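Local atomic coordinates of uncharacterized protein Rv2277c (Mycobacterium tuberculosis, PDB entry 5VUG), a protein that is uncharacterised, but carries a TIM-barrel domain of the glycerophosphoryl diester phosphodiesterase family and probably hydrolyses phosphoric diesters. Residues A139-L142 and T143-A147; A69-V72 and N73-T76; S60-A63 and T64-G68. One frame throughout, in Å; residues are numbered along the deposited sequence.

Contact 1 of 3, residues A139-L142 and T143-A147; sequences AQVL and TRTGA
Leu142, in the last turn of helix 134-145, meets Ala147 just beyond the helix end, its CD2 lying 4.0 Å from Ala147 CB. Between them Gly146 adopts a positive phi of 76°, a conformation easiest for a residue without a side chain. In the backbone, Leu142 O receives a weak hydrogen bond of 3.1 Å from Ala147 N, and Gly146 N is bonded to Thr143 O. These 6→1 and 5→2 bonds, with an apolar pair across the glycine, fit a Schellman motif. A branched leucine and a small alanine suit these places because both side chains also meet Ile113 of helix 109-114, so the helix end is folded down on its neighbour in the barrel's outer layer.

Thr143 stands on the exposed side. Its OG1 donates to Ala139 O at 3.0 Å from above the carbonyl plane, while its backbone N approaches the same oxygen from the opposite face at 2.9 Å. With OG1 anti to the carbonyl carbon (chi1 -68°), the hydroxyl hangs back over the preceding turn.

Val141 O also takes two donors, but differently: Thr145 N nearly in line with the C=O, and Thr145 OG1 at 2.8 Å, tilted from the carbonyl plane. Val141 CG1 lies 4.0 Å from Thr145 CG2, and Val141 CG2 meets Arg144 NH2 obliquely at 4.1 Å; NH1 of the same guanidinium forms a salt bridge with Glu110.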
loop_
_atom_site.group_PDB
_atom_site.type_symbol
_atom_site.label_atom_id
_atom_site.label_comp_id
_atom_site.label_asym_id
_atom_site.label_seq_id
_atom_site.Cartn_x
_atom_site.Cartn_y
_atom_site.Cartn_z
ATOM N N ALA A 139 -12.021 -29.012 -15.518
ATOM C CA ALA A 139 -12.341 -30.067 -14.564
ATOM C C ALA A 139 -12.569 -31.397 -15.271
ATOM O O ALA A 139 -12.097 -32.442 -14.807
ATOM C CB ALA A 139 -13.564 -29.675 -13.727
ATOM N N GLN A 140 -13.272 -31.377 -16.405
ATOM C CA GLN A 140 -13.564 -32.617 -17.116
ATOM C C GLN A 140 -12.297 -33.274 -17.649
ATOM O O GLN A 140 -12.147 -34.500 -17.545
ATOM C CB GLN A 140 -14.577 -32.359 -18.225
ATOM C CG GLN A 140 -15.969 -32.074 -17.686
ATOM C CD GLN A 140 -16.930 -31.659 -18.775
ATOM O OE1 GLN A 140 -17.147 -32.396 -19.743
ATOM N NE2 GLN A 140 -17.503 -30.467 -18.634
ATOM N N VAL A 141 -11.376 -32.485 -18.216
ATOM C CA VAL A 141 -10.098 -33.044 -18.662
ATOM C C VAL A 141 -9.329 -33.625 -17.483
ATOM O O VAL A 141 -8.794 -34.735 -17.556
ATOM C CB VAL A 141 -9.253 -31.992 -19.405
ATOM C CG1 VAL A 141 -7.830 -32.532 -19.631
ATOM C CG2 VAL A 141 -9.886 -31.623 -20.733
ATOM N N LEU A 142 -9.238 -32.872 -16.387
ATOM C CA LEU A 142 -8.473 -33.360 -15.242
ATOM C C LEU A 142 -9.068 -34.644 -14.683
ATOM O O LEU A 142 -8.328 -35.539 -14.258
ATOM C CB LEU A 142 -8.391 -32.287 -14.164
ATOM C CG LEU A 142 -7.537 -31.086 -14.565
ATOM C CD1 LEU A 142 -7.586 -30.031 -13.475
ATOM C CD2 LEU A 142 -6.089 -31.501 -14.866
ATOM N N THR A 143 -10.406 -34.750 -14.677
ATOM C CA THR A 143 -11.071 -35.955 -14.192
ATOM C C THR A 143 -10.782 -37.143 -15.098
ATOM O O THR A 143 -10.405 -38.224 -14.625
ATOM C CB THR A 143 -12.588 -35.727 -14.129
ATOM O OG1 THR A 143 -12.900 -34.767 -13.116
ATOM C CG2 THR A 143 -13.309 -37.033 -13.817
ATOM N N ARG A 144 -10.973 -36.961 -16.406
ATOM C CA ARG A 144 -10.848 -38.071 -17.342
ATOM C C ARG A 144 -9.407 -38.539 -17.484
ATOM O O ARG A 144 -9.162 -39.743 -17.649
ATOM C CB ARG A 144 -11.439 -37.680 -18.692
ATOM C CG ARG A 144 -11.533 -38.833 -19.668
ATOM C CD ARG A 144 -12.355 -38.450 -20.878
ATOM N NE ARG A 144 -12.125 -37.058 -21.252
ATOM C CZ ARG A 144 -11.036 -36.630 -21.879
ATOM N NH1 ARG A 144 -10.077 -37.492 -22.198
ATOM N NH2 ARG A 144 -10.904 -35.344 -22.179
ATOM N N THR A 145 -8.440 -37.618 -17.411
ATOM C CA THR A 145 -7.039 -38.012 -17.493
ATOM C C THR A 145 -6.485 -38.525 -16.172
ATOM O O THR A 145 -5.407 -39.127 -16.170
ATOM C CB THR A 145 -6.160 -36.846 -17.956
ATOM O OG1 THR A 145 -6.218 -35.778 -16.998
ATOM C CG2 THR A 145 -6.594 -36.345 -19.320
ATOM N N GLY A 146 -7.173 -38.285 -15.056
ATOM C CA GLY A 146 -6.643 -38.648 -13.757
ATOM C C GLY A 146 -5.565 -37.721 -13.245
ATOM O O GLY A 146 -4.859 -38.069 -12.296
ATOM N N ALA A 147 -5.426 -36.540 -13.837
ATOM C CA ALA A 147 -4.390 -35.601 -13.436
ATOM C C ALA A 147 -4.857 -34.619 -12.372
ATOM O O ALA A 147 -4.073 -33.760 -11.963
ATOM C CB ALA A 147 -3.848 -34.843 -14.655
#

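Contact 2 of 3, residues A69-V72 and N73-T76; sequences AGPV and NSKT
Pro71 O is held by two donors of Ser74. Ser74 OG donates to Pro71 O at 2.7 Å, in the carbonyl plane and on a lone pair, whereas Ser74 N reaches the same oxygen at 2.9 Å from well above that plane. The two therefore use different regions of the oxygen. Ser74 OG sits between its own backbone N and carbonyl carbon (chi1 74°), which turns a small hydroxyl back onto the chain it has just left. One residue on, Lys75 N donates to Val72 O at 3.2 Å, so two successive i to i+3 bonds wind the chain into a short 3-10 turn. Proline suits its start, having no N-H to satisfy.

A water ties the polar ends together: it donates to Ala69 O at 3.2 Å and to Ser74 OG at 2.7 Å, and accepts from Lys75 NZ at 2.6 Å. The long lysine arm, bent at its last torsion, thus reaches Ala69 O through this water.

The Pro71 ring supplies the packing, with CG 3.7 Å from Ser74 CB and CB 3.7 Å from Asn73 OD1. On the buried side Val72 lies against Tyr57 and Leu80, and the aliphatic part of Lys75 also meets Leu80. The turn thus rests on helix 77-80, whose N-cap is Thr76, with strand 54-56 preceding the loop.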
loop_
_atom_site.group_PDB
_atom_site.type_symbol
_atom_site.label_atom_id
_atom_site.label_comp_id
_atom_site.label_asym_id
_atom_site.label_seq_id
_atom_site.Cartn_x
_atom_site.Cartn_y
_atom_site.Cartn_z
ATOM N N ALA A 69 -5.602 -14.582 -35.614
ATOM C CA ALA A 69 -6.104 -13.406 -34.913
ATOM C C ALA A 69 -7.451 -13.712 -34.274
ATOM O O ALA A 69 -8.241 -14.494 -34.804
ATOM C CB ALA A 69 -6.239 -12.183 -35.844
ATOM N N GLY A 70 -7.705 -13.079 -33.127
ATOM C CA GLY A 70 -8.979 -13.204 -32.452
ATOM C C GLY A 70 -8.836 -13.913 -31.120
ATOM O O GLY A 70 -7.776 -14.454 -30.804
ATOM N N PRO A 71 -9.891 -13.924 -30.308
ATOM C CA PRO A 71 -9.815 -14.620 -29.019
ATOM C C PRO A 71 -9.784 -16.131 -29.219
ATOM O O PRO A 71 -10.245 -16.661 -30.232
ATOM C CB PRO A 71 -11.096 -14.183 -28.301
ATOM C CG PRO A 71 -12.037 -13.808 -29.400
ATOM C CD PRO A 71 -11.211 -13.312 -30.542
ATOM N N VAL A 72 -9.220 -16.829 -28.227
ATOM C CA VAL A 72 -9.156 -18.289 -28.286
ATOM C C VAL A 72 -10.532 -18.900 -28.524
ATOM O O VAL A 72 -10.684 -19.829 -29.331
ATOM C CB VAL A 72 -8.507 -18.845 -27.008
ATOM C CG1 VAL A 72 -8.578 -20.371 -26.995
ATOM C CG2 VAL A 72 -7.075 -18.371 -26.926
ATOM N N ASN A 73 -11.554 -18.407 -27.822
ATOM C CA ASN A 73 -12.883 -18.995 -27.963
ATOM C C ASN A 73 -13.596 -18.585 -29.246
ATOM O O ASN A 73 -14.790 -18.880 -29.399
ATOM C CB ASN A 73 -13.752 -18.758 -26.718
ATOM C CG ASN A 73 -14.048 -17.293 -26.462
ATOM O OD1 ASN A 73 -13.834 -16.430 -27.319
ATOM N ND2 ASN A 73 -14.575 -17.007 -25.274
ATOM N N SER A 74 -12.911 -17.909 -30.165
ATOM C CA SER A 74 -13.489 -17.650 -31.479
ATOM C C SER A 74 -13.140 -18.730 -32.494
ATOM O O SER A 74 -13.580 -18.640 -33.648
ATOM C CB SER A 74 -13.080 -16.268 -32.008
ATOM O OG SER A 74 -11.725 -16.254 -32.444
ATOM N N LYS A 75 -12.368 -19.743 -32.088
ATOM C CA LYS A 75 -11.916 -20.800 -32.981
ATOM C C LYS A 75 -12.162 -22.163 -32.350
ATOM O O LYS A 75 -12.122 -22.316 -31.127
ATOM C CB LYS A 75 -10.418 -20.660 -33.308
ATOM C CG LYS A 75 -10.040 -19.334 -33.977
ATOM C CD LYS A 75 -8.666 -19.426 -34.629
ATOM C CE LYS A 75 -8.230 -18.085 -35.231
ATOM N NZ LYS A 75 -9.155 -17.563 -36.284
ATOM N N THR A 76 -12.418 -23.153 -33.201
ATOM C CA THR A 76 -12.504 -24.534 -32.755
ATOM C C THR A 76 -11.107 -25.051 -32.437
ATOM O O THR A 76 -10.098 -24.470 -32.844
ATOM C CB THR A 76 -13.068 -25.398 -33.879
ATOM O OG1 THR A 76 -12.146 -25.378 -34.976
ATOM C CG2 THR A 76 -14.405 -24.864 -34.350
HETATM O O HOH W 1 -11.016 -16.168 -35.039
#

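Contact 3 of 3, residues S60-A63 and T64-G68; sequences SDLA and TLTDG
Leu62 O accepts two bonds from Thr66. Thr66 N donates to Leu62 O at 3.0 Å, nearly in line with the C=O but with a bent N-H, and Thr66 OG1 donates to the same oxygen at 2.7 Å from above its plane. The hydroxyl gets there because it occupies the crowded position between backbone N and carbonyl carbon (chi1 82°). Thr66 OG1 also accepts from Gly68 N at 2.9 Å, which makes an ST turn. Threonine suits the place, since its buried hydroxyl both donates and accepts, so one group links Leu62 O to Gly68 N.

Earlier in the chain, Thr64 N donates to Asp61 O at 3.2 Å, closing a tight turn over Leu62 and Ala63. Asp61 OD1 in turn receives Ala63 N at 2.9 Å, on the anti side of the carboxylate, and completes an Asx turn; the same oxygen also accepts from Gly70 N. Successive turns of this kind let residues 60-68 coil compactly without a regular helix, in the long connection between strand 54-56, a short antiparallel partner of barrel strand 41-48, and helix 77-80.

The carbonyl of Gly68 comes back over Ala63, whose CA makes a CA-H...O contact with Gly68 O at 3.1 Å.

Two waters bridge the turns. One accepts from Asp61 N and is hydrogen-bonded to Ser60 OG and Thr64 OG1; the other donates to both Ala63 O, at 2.8 Å, and Thr66 O. Farther out, the hydroxyl of Tyr57 is hydrogen-bonded to Asp61 O and to Leu65 N, and Asp67 OD1 takes the N-H of Asn84, so the coil is fixed to the chain before and after it.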
loop_
_atom_site.group_PDB
_atom_site.type_symbol
_atom_site.label_atom_id
_atom_site.label_comp_id
_atom_site.label_asym_id
_atom_site.label_seq_id
_atom_site.Cartn_x
_atom_site.Cartn_y
_atom_site.Cartn_z
ATOM N N SER A 60 -4.663 -12.503 -24.526
ATOM C CA SER A 60 -6.090 -12.418 -24.816
ATOM C C SER A 60 -6.383 -12.616 -26.303
ATOM O O SER A 60 -7.464 -13.100 -26.660
ATOM C CB SER A 60 -6.666 -11.104 -24.296
ATOM O OG SER A 60 -5.983 -10.002 -24.858
ATOM N N ASP A 61 -5.439 -12.276 -27.183
ATOM C CA ASP A 61 -5.636 -12.431 -28.619
ATOM C C ASP A 61 -4.580 -13.350 -29.219
ATOM O O ASP A 61 -3.400 -13.299 -28.848
ATOM C CB ASP A 61 -5.649 -11.092 -29.368
ATOM C CG ASP A 61 -6.323 -11.198 -30.729
ATOM O OD1 ASP A 61 -5.638 -11.544 -31.732
ATOM O OD2 ASP A 61 -7.549 -10.955 -30.791
ATOM N N LEU A 62 -5.026 -14.174 -30.166
ATOM C CA LEU A 62 -4.144 -15.098 -30.870
ATOM C C LEU A 62 -3.037 -14.389 -31.648
ATOM O O LEU A 62 -2.000 -15.004 -31.924
ATOM C CB LEU A 62 -4.981 -15.997 -31.790
ATOM C CG LEU A 62 -5.853 -17.015 -31.043
ATOM C CD1 LEU A 62 -6.951 -17.539 -31.942
ATOM C CD2 LEU A 62 -4.991 -18.163 -30.548
ATOM N N ALA A 63 -3.230 -13.125 -32.030
ATOM C CA ALA A 63 -2.202 -12.454 -32.815
ATOM C C ALA A 63 -0.912 -12.229 -32.034
ATOM O O ALA A 63 0.149 -12.063 -32.645
ATOM C CB ALA A 63 -2.722 -11.120 -33.357
ATOM N N THR A 64 -0.969 -12.217 -30.703
ATOM C CA THR A 64 0.223 -11.886 -29.931
ATOM C C THR A 64 1.334 -12.903 -30.162
ATOM O O THR A 64 2.509 -12.534 -30.280
ATOM C CB THR A 64 -0.134 -11.758 -28.448
ATOM O OG1 THR A 64 -1.091 -10.703 -28.292
ATOM C CG2 THR A 64 1.104 -11.442 -27.614
ATOM N N LEU A 65 0.980 -14.186 -30.271
ATOM C CA LEU A 65 1.987 -15.238 -30.381
ATOM C C LEU A 65 1.798 -16.184 -31.562
ATOM O O LEU A 65 2.599 -17.117 -31.713
ATOM C CB LEU A 65 2.062 -16.047 -29.078
ATOM C CG LEU A 65 2.367 -15.236 -27.816
ATOM C CD1 LEU A 65 2.181 -16.121 -26.574
ATOM C CD2 LEU A 65 3.780 -14.668 -27.865
ATOM N N THR A 66 0.773 -15.995 -32.394
ATOM C CA THR A 66 0.503 -16.931 -33.485
ATOM C C THR A 66 0.307 -16.180 -34.797
ATOM O O THR A 66 0.302 -14.942 -34.853
ATOM C CB THR A 66 -0.727 -17.825 -33.226
ATOM O OG1 THR A 66 -1.925 -17.114 -33.558
ATOM C CG2 THR A 66 -0.807 -18.313 -31.760
ATOM N N ASP A 67 0.119 -16.960 -35.864
ATOM C CA ASP A 67 -0.208 -16.425 -37.174
ATOM C C ASP A 67 -1.705 -16.212 -37.382
ATOM O O ASP A 67 -2.115 -15.854 -38.489
ATOM C CB ASP A 67 0.390 -17.297 -38.284
ATOM C CG ASP A 67 0.047 -18.775 -38.133
ATOM O OD1 ASP A 67 -0.104 -19.261 -36.998
ATOM O OD2 ASP A 67 -0.068 -19.456 -39.168
ATOM N N GLY A 68 -2.524 -16.426 -36.352
ATOM C CA GLY A 68 -3.943 -16.150 -36.402
ATOM C C GLY A 68 -4.309 -14.918 -35.582
ATOM O O GLY A 68 -3.471 -14.290 -34.940
HETATM O O HOH W 2 -3.369 -10.359 -26.725
HETATM O O HOH W 3 1.269 -12.424 -35.177
#

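Overall arrangement
Contacts 2 and 3 form one continuous loop and touch directly, with centres about 9 Å apart. Gly70 is the joint: its O lies 2.8 Å from Leu62 N and its N lies 2.9 Å from Asp61 OD1, both probable hydrogen bonds, so the chain after contact 3 folds back onto its beginning. Lys75 CE packs on Leu62 CD1 at 3.6 Å. Contact 1 comes later in the chain and stands apart, its nearest atoms about 13 Å from those of contact 2 and about 17 Å from those of contact 3. The side chain of Ala147 in contact 1 is about 12 Å from a bound calcium ion, and that of Leu65 in contact 3 about 12 Å from a glycerol.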